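Local coordinates for putative sugar kinase PH1459 (Pyrococcus horikoshii, PDB 3EWM), which probably phosphorylates a sugar, perhaps fructose, at the expense of ATP, as a member of the PfkB carbohydrate kinase family, at residues L11-V17 with F28-G34; S51-K55 with D116-V122; A136-R141 with Q171-M175. All coordinates share one frame; numbering follows the deposited sequence.

Contact 1. Residues L11-V17 with F28-G34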
ATOM      1  N   LEU A  11       5.539   4.193   8.775  1.00  8.65           N
ATOM      2  CA  LEU A  11       4.970   3.410   7.682  1.00  9.49           C
ATOM      3  C   LEU A  11       5.662   2.077   7.504  1.00  8.98           C
ATOM      4  O   LEU A  11       6.739   1.848   8.065  1.00  9.10           O
ATOM      5  CB  LEU A  11       5.042   4.215   6.363  1.00  9.20           C
ATOM      6  CG  LEU A  11       6.381   4.886   5.990  1.00 11.55           C
ATOM      7  CD1 LEU A  11       7.383   3.871   5.509  1.00 14.01           C
ATOM      8  CD2 LEU A  11       6.161   5.964   4.928  1.00 11.79           C
ATOM      9  N   ILE A  12       5.039   1.213   6.697  1.00  9.30           N
ATOM     10  CA  ILE A  12       5.661  -0.014   6.210  1.00  8.97           C
ATOM     11  C   ILE A  12       6.503   0.291   4.971  1.00  9.28           C
ATOM     12  O   ILE A  12       6.010   0.822   3.972  1.00  9.98           O
ATOM     13  CB  ILE A  12       4.601  -1.114   5.832  1.00  9.03           C
ATOM     14  CG1 ILE A  12       3.668  -1.428   7.010  1.00  8.89           C
ATOM     15  CG2 ILE A  12       5.297  -2.360   5.291  1.00  7.36           C
ATOM     16  CD1 ILE A  12       4.344  -2.249   8.141  1.00 10.67           C
ATOM     17  N   ASP A  13       7.789  -0.007   5.040  1.00  9.40           N
ATOM     18  CA  ASP A  13       8.590  -0.029   3.832  1.00  9.58           C
ATOM     19  C   ASP A  13       8.481  -1.423   3.264  1.00  9.31           C
ATOM     20  O   ASP A  13       8.815  -2.414   3.926  1.00  9.77           O
ATOM     21  CB  ASP A  13      10.069   0.267   4.105  1.00  9.89           C
ATOM     22  CG  ASP A  13      10.364   1.744   4.266  1.00 10.92           C
ATOM     23  OD1 ASP A  13       9.570   2.571   3.801  1.00 15.78           O
ATOM     24  OD2 ASP A  13      11.413   2.074   4.834  1.00 12.06           O
ATOM     25  N   LEU A  14       8.015  -1.503   2.033  1.00  8.86           N
ATOM     26  CA  LEU A  14       8.035  -2.774   1.326  1.00  9.42           C
ATOM     27  C   LEU A  14       9.214  -2.699   0.388  1.00  9.28           C
ATOM     28  O   LEU A  14       9.199  -1.991  -0.607  1.00  8.74           O
ATOM     29  CB  LEU A  14       6.719  -3.014   0.616  1.00  9.82           C
ATOM     30  CG  LEU A  14       5.708  -3.329   1.726  1.00 11.66           C
ATOM     31  CD1 LEU A  14       4.383  -2.599   1.497  1.00 15.17           C
ATOM     32  CD2 LEU A  14       5.545  -4.819   1.889  1.00 15.33           C
ATOM     33  N   ILE A  15      10.283  -3.377   0.773  1.00  9.64           N
ATOM     34  CA  ILE A  15      11.554  -3.162   0.097  1.00  9.93           C
ATOM     35  C   ILE A  15      11.819  -4.256  -0.906  1.00  9.82           C
ATOM     36  O   ILE A  15      11.926  -5.428  -0.539  1.00  9.60           O
ATOM     37  CB  ILE A  15      12.707  -3.087   1.097  1.00  9.95           C
ATOM     38  CG1 ILE A  15      12.369  -2.013   2.144  1.00 11.38           C
ATOM     39  CG2 ILE A  15      14.014  -2.754   0.381  1.00  9.76           C
ATOM     40  CD1 ILE A  15      13.486  -1.586   2.956  1.00 13.29           C
ATOM     41  N   SER A  16      11.938  -3.842  -2.162  1.00 10.80           N
ATOM     42  CA  SER A  16      12.324  -4.729  -3.253  1.00 12.01           C
ATOM     43  C   SER A  16      13.516  -5.566  -2.820  1.00 13.38           C
ATOM     44  O   SER A  16      14.518  -5.053  -2.312  1.00 13.47           O
ATOM     45  CB  SER A  16      12.692  -3.946  -4.502  1.00 11.38           C
ATOM     46  OG  SER A  16      11.645  -3.076  -4.925  1.00 13.63           O
ATOM     47  N   VAL A  17      13.386  -6.867  -3.022  1.00 14.83           N
ATOM     48  CA  VAL A  17      14.421  -7.805  -2.657  1.00 16.95           C
ATOM     49  C   VAL A  17      15.373  -8.032  -3.839  1.00 17.96           C
ATOM     50  O   VAL A  17      16.491  -8.533  -3.670  1.00 19.85           O
ATOM     51  CB  VAL A  17      13.766  -9.108  -2.129  1.00 17.55           C
ATOM     52  CG1 VAL A  17      14.624 -10.283  -2.374  1.00 19.60           C
ATOM     53  CG2 VAL A  17      13.498  -8.959  -0.633  1.00 18.79           C
ATOM     54  N   PHE A  28       8.920  -8.266  -2.069  1.00 12.08           N
ATOM     55  CA  PHE A  28       9.112  -7.154  -1.162  1.00 11.67           C
ATOM     56  C   PHE A  28       9.206  -7.645   0.262  1.00 11.97           C
ATOM     57  O   PHE A  28       8.306  -8.345   0.747  1.00 11.26           O
ATOM     58  CB  PHE A  28       7.948  -6.182  -1.255  1.00 12.17           C
ATOM     59  CG  PHE A  28       7.791  -5.574  -2.595  1.00 12.49           C
ATOM     60  CD1 PHE A  28       8.524  -4.448  -2.946  1.00 13.38           C
ATOM     61  CD2 PHE A  28       6.928  -6.142  -3.533  1.00 12.34           C
ATOM     62  CE1 PHE A  28       8.372  -3.870  -4.200  1.00 14.17           C
ATOM     63  CE2 PHE A  28       6.780  -5.572  -4.793  1.00 13.05           C
ATOM     64  CZ  PHE A  28       7.498  -4.440  -5.128  1.00 12.04           C
ATOM     65  N   GLU A  29      10.309  -7.273   0.911  1.00 11.57           N
ATOM     66  CA  GLU A  29      10.481  -7.433   2.338  1.00 12.27           C
ATOM     67  C   GLU A  29       9.802  -6.305   3.120  1.00 11.13           C
ATOM     68  O   GLU A  29       9.987  -5.120   2.814  1.00 10.60           O
ATOM     69  CB  GLU A  29      11.964  -7.422   2.664  1.00 12.94           C
ATOM     70  CG  GLU A  29      12.485  -8.714   3.197  1.00 18.97           C
ATOM     71  CD  GLU A  29      13.786  -8.526   3.934  1.00 22.44           C
ATOM     72  OE1 GLU A  29      14.682  -7.888   3.370  1.00 24.99           O
ATOM     73  OE2 GLU A  29      13.893  -8.989   5.094  1.00 28.66           O
ATOM     74  N   LYS A  30       9.054  -6.685   4.152  1.00 10.44           N
ATOM     75  CA  LYS A  30       8.328  -5.737   4.983  1.00 10.01           C
ATOM     76  C   LYS A  30       9.219  -5.299   6.141  1.00 10.29           C
ATOM     77  O   LYS A  30       9.762  -6.125   6.880  1.00  9.74           O
ATOM     78  CB  LYS A  30       7.018  -6.362   5.491  1.00 10.19           C
ATOM     79  CG  LYS A  30       6.404  -5.722   6.744  1.00  9.86           C
ATOM     80  CD  LYS A  30       4.949  -6.212   6.946  1.00  9.84           C
ATOM     81  CE  LYS A  30       4.652  -6.521   8.419  1.00 10.17           C
ATOM     82  NZ  LYS A  30       5.491  -7.668   8.953  1.00 11.00           N
ATOM     83  N   HIS A  31       9.370  -3.992   6.288  1.00  9.92           N
ATOM     84  CA  HIS A  31      10.177  -3.440   7.383  1.00 11.09           C
ATOM     85  C   HIS A  31       9.501  -2.186   7.895  1.00 10.34           C
ATOM     86  O   HIS A  31       8.721  -1.565   7.164  1.00 11.33           O
ATOM     87  CB  HIS A  31      11.569  -3.059   6.896  1.00 10.52           C
ATOM     88  CG  HIS A  31      12.391  -4.214   6.424  1.00 15.16           C
ATOM     89  ND1 HIS A  31      13.054  -5.062   7.289  1.00 18.76           N
ATOM     90  CD2 HIS A  31      12.672  -4.653   5.174  1.00 17.33           C
ATOM     91  CE1 HIS A  31      13.703  -5.981   6.587  1.00 19.85           C
ATOM     92  NE2 HIS A  31      13.487  -5.753   5.302  1.00 19.51           N
ATOM     93  N   PRO A  32       9.820  -1.788   9.136  1.00 10.13           N
ATOM     94  CA  PRO A  32       9.333  -0.499   9.618  1.00  9.88           C
ATOM     95  C   PRO A  32      10.120   0.635   8.999  1.00 10.28           C
ATOM     96  O   PRO A  32      11.322   0.528   8.828  1.00 10.11           O
ATOM     97  CB  PRO A  32       9.598  -0.543  11.123  1.00  9.99           C
ATOM     98  CG  PRO A  32      10.118  -1.905  11.424  1.00 10.85           C
ATOM     99  CD  PRO A  32      10.626  -2.487  10.153  1.00  9.89           C
ATOM    100  N   GLY A  33       9.428   1.706   8.638  1.00 10.04           N
ATOM    101  CA  GLY A  33      10.080   2.831   8.021  1.00  9.20           C
ATOM    102  C   GLY A  33       9.453   4.154   8.378  1.00  9.00           C
ATOM    103  O   GLY A  33       8.506   4.236   9.200  1.00  7.70           O
ATOM    104  N   GLY A  34       9.988   5.181   7.723  1.00  7.80           N
ATOM    105  CA  GLY A  34       9.585   6.558   7.922  1.00  8.45           C
ATOM    106  C   GLY A  34      10.739   7.195   8.645  1.00  8.87           C
ATOM    107  O   GLY A  34      11.118   6.740   9.723  1.00 10.12           O
TER
HETATM  108  O   HOH W   1      12.113   4.337   5.773  1.00 10.42           O
HETATM  109  O   HOH W   2      12.498   0.069   6.418  1.00 15.00           O
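Leu-14 and Phe-28 meet CB to CB at 3.9 Å on the buried face of two antiparallel strands, their side chains crossing at about a right angle. The Phe-28 ring leans along strand 11-16, with CE1 3.4 Å from Ser-16 OG, a hydroxyl that is itself hydrogen-bonded to Val-92 O. Next to them Lys-30 lays its CG 3.8 Å from Ile-12 CG2, then bends away to give NZ to Val-25 O and Lys-23 O of the second subunit. Six backbone hydrogen bonds join the strands, the straightest from Ile-15 N to Glu-29 O (2.7 Å, 176°). At the Gly-33 end packing is also close. Leu-11 CG stands between its backbone N and carbonyl carbon (chi1 48°), which brings CD1 within 3.5 Å of Gly-33 C. With an alanine in place of Leu-11, the Gly-33 backbone would probably lose this cover and a gap would open toward Val-90 and Tyr-109. On the face shared with Leu-11, packing gives way from Asp-13 to Glu-29 to a partly exposed, watered part: Asp-13 OD2 accepts from two waters, one bound by Gly-34 N and the other donating to Pro-32 O at 2.7 Å. Ile-15 CD1 lies 3.9 Å from His-31 CD2, both residues partly exposed, and Val-17 CG2 rests against Glu-29 CB at the exposed end. Phe-28 and Glu-29 pair with a strand of the second subunit, continuing the sheet across the interface; such a beta hairpin is consistent with the dimer-forming lid of ribokinase-like PfkB kinases.

Contact 2. Residues S51-K55 with D116-V122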
ATOM      1  N   SER A  51      10.551   9.310  21.762  1.00 11.53           N
ATOM      2  CA  SER A  51       9.114   9.163  21.585  1.00 12.01           C
ATOM      3  C   SER A  51       8.769   9.505  20.158  1.00 11.28           C
ATOM      4  O   SER A  51       9.337  10.427  19.572  1.00 11.92           O
ATOM      5  CB  SER A  51       8.343  10.131  22.488  1.00 11.69           C
ATOM      6  OG  SER A  51       8.454   9.779  23.842  1.00 16.78           O
ATOM      7  N   LEU A  52       7.829   8.764  19.595  1.00 10.77           N
ATOM      8  CA  LEU A  52       7.379   9.036  18.257  1.00 10.39           C
ATOM      9  C   LEU A  52       5.903   9.368  18.265  1.00 10.11           C
ATOM     10  O   LEU A  52       5.082   8.643  18.823  1.00 10.47           O
ATOM     11  CB  LEU A  52       7.667   7.845  17.334  1.00 10.35           C
ATOM     12  CG  LEU A  52       7.154   7.972  15.892  1.00 10.77           C
ATOM     13  CD1 LEU A  52       7.892   9.086  15.128  1.00 10.10           C
ATOM     14  CD2 LEU A  52       7.312   6.627  15.201  1.00 10.99           C
ATOM     15  N   ILE A  53       5.584  10.495  17.657  1.00  9.92           N
ATOM     16  CA  ILE A  53       4.209  10.889  17.461  1.00  9.24           C
ATOM     17  C   ILE A  53       3.885  10.648  16.009  1.00  9.00           C
ATOM     18  O   ILE A  53       4.506  11.216  15.108  1.00  9.48           O
ATOM     19  CB  ILE A  53       3.987  12.361  17.839  1.00  9.02           C
ATOM     20  CG1 ILE A  53       4.111  12.520  19.360  1.00 10.66           C
ATOM     21  CG2 ILE A  53       2.602  12.875  17.295  1.00  8.61           C
ATOM     22  CD1 ILE A  53       4.623  13.876  19.762  1.00 13.70           C
ATOM     23  N   SER A  54       2.906   9.787  15.788  1.00  8.54           N
ATOM     24  CA  SER A  54       2.512   9.424  14.459  1.00  8.06           C
ATOM     25  C   SER A  54       1.121   8.815  14.496  1.00  8.43           C
ATOM     26  O   SER A  54       0.421   8.869  15.524  1.00  7.63           O
ATOM     27  CB  SER A  54       3.514   8.454  13.835  1.00  8.27           C
ATOM     28  OG  SER A  54       3.272   8.383  12.445  1.00  8.12           O
ATOM     29  N   LYS A  55       0.719   8.236  13.371  1.00  8.20           N
ATOM     30  CA  LYS A  55      -0.608   7.681  13.280  1.00  9.01           C
ATOM     31  C   LYS A  55      -0.523   6.516  12.330  1.00  8.61           C
ATOM     32  O   LYS A  55       0.055   6.632  11.240  1.00  9.31           O
ATOM     33  CB  LYS A  55      -1.602   8.734  12.761  1.00  8.47           C
ATOM     34  CG  LYS A  55      -3.048   8.457  13.163  1.00 10.44           C
ATOM     35  CD  LYS A  55      -3.936   9.616  12.781  1.00 10.13           C
ATOM     36  CE  LYS A  55      -5.394   9.333  13.106  1.00 11.70           C
ATOM     37  NZ  LYS A  55      -6.258  10.504  12.791  1.00 11.91           N
ATOM     38  N   ASP A 116      -4.993  14.185  17.860  1.00 14.10           N
ATOM     39  CA  ASP A 116      -4.119  13.013  17.811  1.00 13.84           C
ATOM     40  C   ASP A 116      -2.773  13.250  18.487  1.00 14.07           C
ATOM     41  O   ASP A 116      -1.976  12.321  18.653  1.00 14.60           O
ATOM     42  CB  ASP A 116      -3.880  12.561  16.362  1.00 13.55           C
ATOM     43  CG  ASP A 116      -5.158  12.157  15.652  1.00 12.69           C
ATOM     44  OD1 ASP A 116      -6.054  11.588  16.311  1.00 10.87           O
ATOM     45  OD2 ASP A 116      -5.263  12.414  14.431  1.00 12.60           O
ATOM     46  N   ILE A 117      -2.519  14.495  18.863  1.00 13.44           N
ATOM     47  CA  ILE A 117      -1.227  14.872  19.411  1.00 12.50           C
ATOM     48  C   ILE A 117      -1.228  14.691  20.902  1.00 13.43           C
ATOM     49  O   ILE A 117      -2.093  15.228  21.622  1.00 12.79           O
ATOM     50  CB  ILE A 117      -0.842  16.335  19.041  1.00 12.40           C
ATOM     51  CG1 ILE A 117      -0.883  16.530  17.510  1.00 12.23           C
ATOM     52  CG2 ILE A 117       0.522  16.741  19.686  1.00  9.79           C
ATOM     53  CD1 ILE A 117       0.042  15.563  16.728  1.00 12.10           C
ATOM     54  N   ASN A 118      -0.255  13.916  21.362  1.00 13.12           N
ATOM     55  CA  ASN A 118       0.006  13.808  22.766  1.00 13.57           C
ATOM     56  C   ASN A 118       0.832  15.026  23.163  1.00 13.19           C
ATOM     57  O   ASN A 118       2.046  15.087  22.965  1.00 13.60           O
ATOM     58  CB  ASN A 118       0.733  12.499  23.085  1.00 13.82           C
ATOM     59  CG  ASN A 118       0.805  12.229  24.573  1.00 15.01           C
ATOM     60  OD1 ASN A 118       1.189  13.093  25.344  1.00 15.44           O
ATOM     61  ND2 ASN A 118       0.436  11.025  24.977  1.00 16.35           N
ATOM     62  N   TRP A 119       0.154  15.999  23.734  1.00 13.34           N
ATOM     63  CA  TRP A 119       0.786  17.264  24.067  1.00 13.55           C
ATOM     64  C   TRP A 119       1.719  17.134  25.240  1.00 13.73           C
ATOM     65  O   TRP A 119       2.650  17.909  25.382  1.00 14.40           O
ATOM     66  CB  TRP A 119      -0.282  18.300  24.347  1.00 13.96           C
ATOM     67  CG  TRP A 119      -1.074  18.561  23.136  1.00 13.02           C
ATOM     68  CD1 TRP A 119      -2.354  18.164  22.891  1.00 13.69           C
ATOM     69  CD2 TRP A 119      -0.637  19.259  21.977  1.00 14.24           C
ATOM     70  NE1 TRP A 119      -2.748  18.583  21.651  1.00 13.94           N
ATOM     71  CE2 TRP A 119      -1.709  19.258  21.063  1.00 15.33           C
ATOM     72  CE3 TRP A 119       0.560  19.888  21.617  1.00 15.78           C
ATOM     73  CZ2 TRP A 119      -1.621  19.867  19.807  1.00 15.17           C
ATOM     74  CZ3 TRP A 119       0.645  20.490  20.374  1.00 13.71           C
ATOM     75  CH2 TRP A 119      -0.443  20.484  19.488  1.00 13.87           C
ATOM     76  N   ASP A 120       1.482  16.137  26.075  1.00 14.34           N
ATOM     77  CA  ASP A 120       2.377  15.871  27.182  1.00 14.91           C
ATOM     78  C   ASP A 120       3.742  15.460  26.662  1.00 15.31           C
ATOM     79  O   ASP A 120       4.762  15.964  27.116  1.00 14.54           O
ATOM     80  CB  ASP A 120       1.816  14.781  28.073  1.00 15.73           C
ATOM     81  CG  ASP A 120       0.860  15.315  29.114  1.00 17.45           C
ATOM     82  OD1 ASP A 120       0.639  16.558  29.203  1.00 18.63           O
ATOM     83  OD2 ASP A 120       0.348  14.470  29.863  1.00 21.73           O
ATOM     84  N   ILE A 121       3.747  14.544  25.705  1.00 15.14           N
ATOM     85  CA  ILE A 121       4.995  14.127  25.069  1.00 15.93           C
ATOM     86  C   ILE A 121       5.714  15.310  24.408  1.00 16.49           C
ATOM     87  O   ILE A 121       6.917  15.513  24.640  1.00 16.08           O
ATOM     88  CB  ILE A 121       4.757  12.953  24.069  1.00 15.19           C
ATOM     89  CG1 ILE A 121       4.420  11.683  24.848  1.00 15.51           C
ATOM     90  CG2 ILE A 121       5.998  12.732  23.176  1.00 15.94           C
ATOM     91  CD1 ILE A 121       3.822  10.553  24.012  1.00 16.80           C
ATOM     92  N   VAL A 122       4.994  16.098  23.614  1.00 17.05           N
ATOM     93  CA  VAL A 122       5.632  17.241  22.950  1.00 18.62           C
ATOM     94  C   VAL A 122       6.161  18.274  23.974  1.00 19.18           C
ATOM     95  O   VAL A 122       7.222  18.857  23.772  1.00 19.01           O
ATOM     96  CB  VAL A 122       4.760  17.910  21.830  1.00 19.25           C
ATOM     97  CG1 VAL A 122       3.737  16.933  21.236  1.00 19.92           C
ATOM     98  CG2 VAL A 122       4.091  19.189  22.299  1.00 19.37           C
TER
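Ile-53 of strand 49-57 pushes its side chain into the bend where the loop at Asp-116 to Asn-118 turns into helix 119-124. From CB it splits two ways. The CG2 branch, anti to the backbone N, ends 3.8 Å from Ile-117 CD1, the two side chains crossing at about a right angle. The other branch has CG1 beside the backbone N (chi1 -70°), and this carries CD1 to the first turn of the helix. That methyl reaches Val-122 CG1 at 3.5 Å and Ile-121 CG2 at 3.9 Å; the Ile-53 side chain as a whole runs past that of Ile-121 in the opposite sense and crosses that of Val-122 at about a right angle. The same Ile-121 CG2 also touches Ser-51 CB at 3.6 Å, while the Ser-51 hydroxyl is bonded to Asp-75. Strand 3-7 backs the cluster, since Ile-7 packs on both Ile-53 and Ile-117. The helix start is fixed by Asn-118, the N-cap, whose OD1 accepts from Ile-121 N at 3.0 Å, the donor standing above the plane of the amide carbonyl. At the other end Lys-55 is stretched out, and its aliphatic CD and CE run beside the Asp-116 carboxylate. Its NZ then forms a salt bridge to Asp-116 OD2 at 2.7 Å, coming from 38° above the carboxylate plane. The contact thus joins an apolar isoleucine and valine cluster to a salt bridge between a buried lysine and a partly exposed aspartate; with Asn-111 O and Thr-113 N as further partners of NZ and OD2, the carboxylate probably helps the buried Lys-55 ammonium to stay charged.

Contact 3. Residues A136-R141 with Q171-M175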
ATOM      1  N   ALA A 136       3.497  16.695   3.307  1.00  9.79           N
ATOM      2  CA  ALA A 136       3.054  16.580   1.933  1.00  9.98           C
ATOM      3  C   ALA A 136       1.540  16.598   1.804  1.00  9.71           C
ATOM      4  O   ALA A 136       1.023  16.961   0.754  1.00 10.47           O
ATOM      5  CB  ALA A 136       3.663  15.334   1.249  1.00  9.31           C
ATOM      6  N   ARG A 137       0.832  16.233   2.883  1.00  9.57           N
ATOM      7  CA  ARG A 137      -0.614  16.157   2.836  1.00  9.92           C
ATOM      8  C   ARG A 137      -1.233  16.710   4.099  1.00 10.21           C
ATOM      9  O   ARG A 137      -0.679  16.577   5.177  1.00  9.47           O
ATOM     10  CB  ARG A 137      -1.091  14.710   2.680  1.00  9.77           C
ATOM     11  CG  ARG A 137      -0.587  13.992   1.450  1.00 10.48           C
ATOM     12  CD  ARG A 137      -1.302  14.482   0.186  1.00 10.47           C
ATOM     13  NE  ARG A 137      -0.822  13.735  -0.971  1.00 13.21           N
ATOM     14  CZ  ARG A 137       0.302  14.001  -1.631  1.00 14.93           C
ATOM     15  NH1 ARG A 137       1.079  15.023  -1.280  1.00 16.82           N
ATOM     16  NH2 ARG A 137       0.655  13.241  -2.657  1.00 15.67           N
ATOM     17  N   ASN A 138      -2.412  17.294   3.936  1.00  9.96           N
ATOM     18  CA  ASN A 138      -3.248  17.627   5.057  1.00 10.52           C
ATOM     19  C   ASN A 138      -4.101  16.412   5.408  1.00 10.10           C
ATOM     20  O   ASN A 138      -4.249  15.525   4.579  1.00 11.33           O
ATOM     21  CB  ASN A 138      -4.117  18.832   4.710  1.00 10.30           C
ATOM     22  CG  ASN A 138      -3.419  20.151   4.955  1.00 12.43           C
ATOM     23  OD1 ASN A 138      -3.606  21.110   4.202  1.00 17.70           O
ATOM     24  ND2 ASN A 138      -2.652  20.232   6.028  1.00 10.41           N
ATOM     25  N   PRO A 139      -4.654  16.357   6.635  1.00 10.37           N
ATOM     26  CA  PRO A 139      -4.513  17.314   7.737  1.00  9.84           C
ATOM     27  C   PRO A 139      -3.159  17.300   8.438  1.00  9.64           C
ATOM     28  O   PRO A 139      -2.895  18.198   9.229  1.00  9.06           O
ATOM     29  CB  PRO A 139      -5.597  16.867   8.732  1.00 10.52           C
ATOM     30  CG  PRO A 139      -5.711  15.401   8.476  1.00  9.61           C
ATOM     31  CD  PRO A 139      -5.579  15.263   6.993  1.00  9.91           C
ATOM     32  N   SER A 140      -2.311  16.310   8.159  1.00  8.96           N
ATOM     33  CA  SER A 140      -1.074  16.156   8.924  1.00  9.77           C
ATOM     34  C   SER A 140      -0.153  17.373   8.803  1.00 10.16           C
ATOM     35  O   SER A 140       0.418  17.821   9.805  1.00 11.13           O
ATOM     36  CB  SER A 140      -0.327  14.891   8.526  1.00  9.26           C
ATOM     37  OG  SER A 140      -0.774  13.814   9.327  1.00 10.16           O
ATOM     38  N   ARG A 141      -0.027  17.902   7.591  1.00 10.54           N
ATOM     39  CA  ARG A 141       0.762  19.102   7.377  1.00 11.38           C
ATOM     40  C   ARG A 141       0.381  20.221   8.345  1.00 10.89           C
ATOM     41  O   ARG A 141       1.215  20.708   9.092  1.00 10.10           O
ATOM     42  CB  ARG A 141       0.655  19.586   5.939  1.00 12.33           C
ATOM     43  CG  ARG A 141       1.233  20.969   5.763  1.00 14.70           C
ATOM     44  CD  ARG A 141       1.667  21.155   4.344  1.00 20.91           C
ATOM     45  NE  ARG A 141       0.609  21.678   3.513  1.00 22.20           N
ATOM     46  CZ  ARG A 141       0.164  21.135   2.386  1.00 22.61           C
ATOM     47  NH1 ARG A 141       0.661  20.000   1.916  1.00 21.57           N
ATOM     48  NH2 ARG A 141      -0.801  21.753   1.720  1.00 19.86           N
ATOM     49  N   GLN A 171       1.614  20.962  -6.296  1.00 24.72           N
ATOM     50  CA  GLN A 171       1.606  21.862  -5.137  1.00 25.23           C
ATOM     51  C   GLN A 171       3.003  22.366  -4.780  1.00 25.40           C
ATOM     52  O   GLN A 171       3.344  22.597  -3.607  1.00 25.40           O
ATOM     53  CB  GLN A 171       0.914  21.215  -3.937  1.00 25.29           C
ATOM     54  CG  GLN A 171       1.493  19.873  -3.543  1.00 24.84           C
ATOM     55  CD  GLN A 171       0.919  19.328  -2.249  1.00 25.68           C
ATOM     56  OE1 GLN A 171       0.385  20.070  -1.409  1.00 26.52           O
ATOM     57  NE2 GLN A 171       1.043  18.023  -2.070  1.00 24.79           N
ATOM     58  N   GLU A 172       3.796  22.562  -5.820  1.00 25.89           N
ATOM     59  CA  GLU A 172       5.177  22.975  -5.680  1.00 26.86           C
ATOM     60  C   GLU A 172       5.287  24.320  -4.974  1.00 26.68           C
ATOM     61  O   GLU A 172       6.241  24.558  -4.253  1.00 26.47           O
ATOM     62  CB  GLU A 172       5.862  23.000  -7.050  1.00 27.33           C
ATOM     63  CG  GLU A 172       5.798  21.659  -7.801  1.00 29.99           C
ATOM     64  CD  GLU A 172       4.521  21.460  -8.625  1.00 32.18           C
ATOM     65  OE1 GLU A 172       3.598  22.309  -8.554  1.00 33.26           O
ATOM     66  OE2 GLU A 172       4.441  20.437  -9.350  1.00 35.45           O
ATOM     67  N   GLU A 173       4.293  25.186  -5.159  1.00 26.84           N
ATOM     68  CA  GLU A 173       4.291  26.485  -4.485  1.00 27.52           C
ATOM     69  C   GLU A 173       3.958  26.333  -3.005  1.00 26.54           C
ATOM     70  O   GLU A 173       4.560  26.989  -2.159  1.00 26.24           O
ATOM     71  CB  GLU A 173       3.349  27.480  -5.173  1.00 27.50           C
ATOM     72  CG  GLU A 173       3.826  27.876  -6.565  1.00 29.12           C
ATOM     73  CD  GLU A 173       2.997  28.980  -7.202  1.00 29.85           C
ATOM     74  OE1 GLU A 173       1.814  29.151  -6.818  1.00 31.95           O
ATOM     75  OE2 GLU A 173       3.539  29.673  -8.096  1.00 34.08           O
ATOM     76  N   GLU A 174       3.015  25.450  -2.687  1.00 25.70           N
ATOM     77  CA  GLU A 174       2.728  25.150  -1.294  1.00 25.49           C
ATOM     78  C   GLU A 174       3.953  24.538  -0.602  1.00 24.44           C
ATOM     79  O   GLU A 174       4.245  24.863   0.545  1.00 23.67           O
ATOM     80  CB  GLU A 174       1.512  24.237  -1.161  1.00 25.86           C
ATOM     81  CG  GLU A 174       0.718  24.466   0.125  1.00 28.98           C
ATOM     82  CD  GLU A 174       0.358  25.943   0.387  1.00 31.36           C
ATOM     83  OE1 GLU A 174       0.467  26.797  -0.527  1.00 32.49           O
ATOM     84  OE2 GLU A 174      -0.047  26.245   1.527  1.00 32.68           O
HETATM   85  N   MSE A 175       4.669  23.687  -1.326  1.00 23.62           N
HETATM   86  CA  MSE A 175       5.855  23.004  -0.811  1.00 25.03           C
HETATM   87  C   MSE A 175       6.951  23.968  -0.401  1.00 22.98           C
HETATM   88  O   MSE A 175       7.511  23.863   0.679  1.00 22.01           O
HETATM   89  CB  MSE A 175       6.423  22.069  -1.866  1.00 24.47           C
HETATM   90  CG  MSE A 175       7.672  21.359  -1.391  1.00 25.43           C
HETATM   91 SE   MSE A 175       8.627  20.550  -2.846  1.00 33.11          SE
HETATM   92  CE  MSE A 175       9.514  22.148  -3.524  1.00 27.99           C
TER
HETATM   93  O   HOH W   3      -1.875  22.036  -0.799  1.00 43.11           O
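Two successive beta-alpha units of the main sheet meet here at their helix starts: Gln-171, the N-cap residue of helix 172-185, reaches across to Ala-136 and Arg-141, in the turn leading into helix 140-151 and in its first turn. With chi1 at 55°, Gln-171 CG is wedged between both backbone arms, and the extended chain beyond it carries the amide out to the neighbouring loop. NE2 donates to Ala-136 O at 3.0 Å, arriving in the carbonyl plane. The same oxygen takes a second bond from Arg-137 NH1, 2.8 Å long, which descends from 63° above that plane while the oxygen lies in the plane of the guanidinium. Both donors converge on one acceptor, which explains why Arg-137 NH1 and Gln-171 NE2 sit only 3.1 Å apart without bonding; the two flat groups are turned 50° from each other. Asp-105 holds Arg-137 NE in a salt bridge. At the other end of the amide, Gln-171 OE1 receives a weak bond from Arg-141 NH1 at 3.3 Å, a nitrogen whose stronger partner is Leu-135 O. Water reinforces the link, accepting from Arg-141 NH2 at 2.8 Å and donating to Gln-171 OE1. Arg-141 NH2 also rests 3.5 Å from Glu-174 CG, but Glu-174 OE2 lies 4.6 Å from NH2, well out of the guanidinium plane, so any attraction is probably that of charge alone. One glutamine amide therefore uses both its ends, one gripped and one water-assisted, to join adjacent helix starts at the C-terminal edge of the parallel strands, in the three-layered alpha/beta fold of the ribokinase clan.

The three contacts follow one another along the chain without touching. Contact 1 lies in the small sheet at the dimer interface, 23 Å between centres from contact 2 and 24 Å from contact 3; contacts 2 and 3, both on the main alpha/beta body, have centres 20 Å apart and nearest atoms about 6 Å apart. The loop around Tyr-109 to Met-112 runs among them: Tyr-109 packs on Leu-11 and accepts from Ser-140, while Met-112 touches Lys-55 and donates to Ser-140. None of the three includes the ATP-binding residues Lys-190, Thr-215 and Gly-220, although helix 172-185, which starts in contact 3, leads to the strand bearing Lys-190.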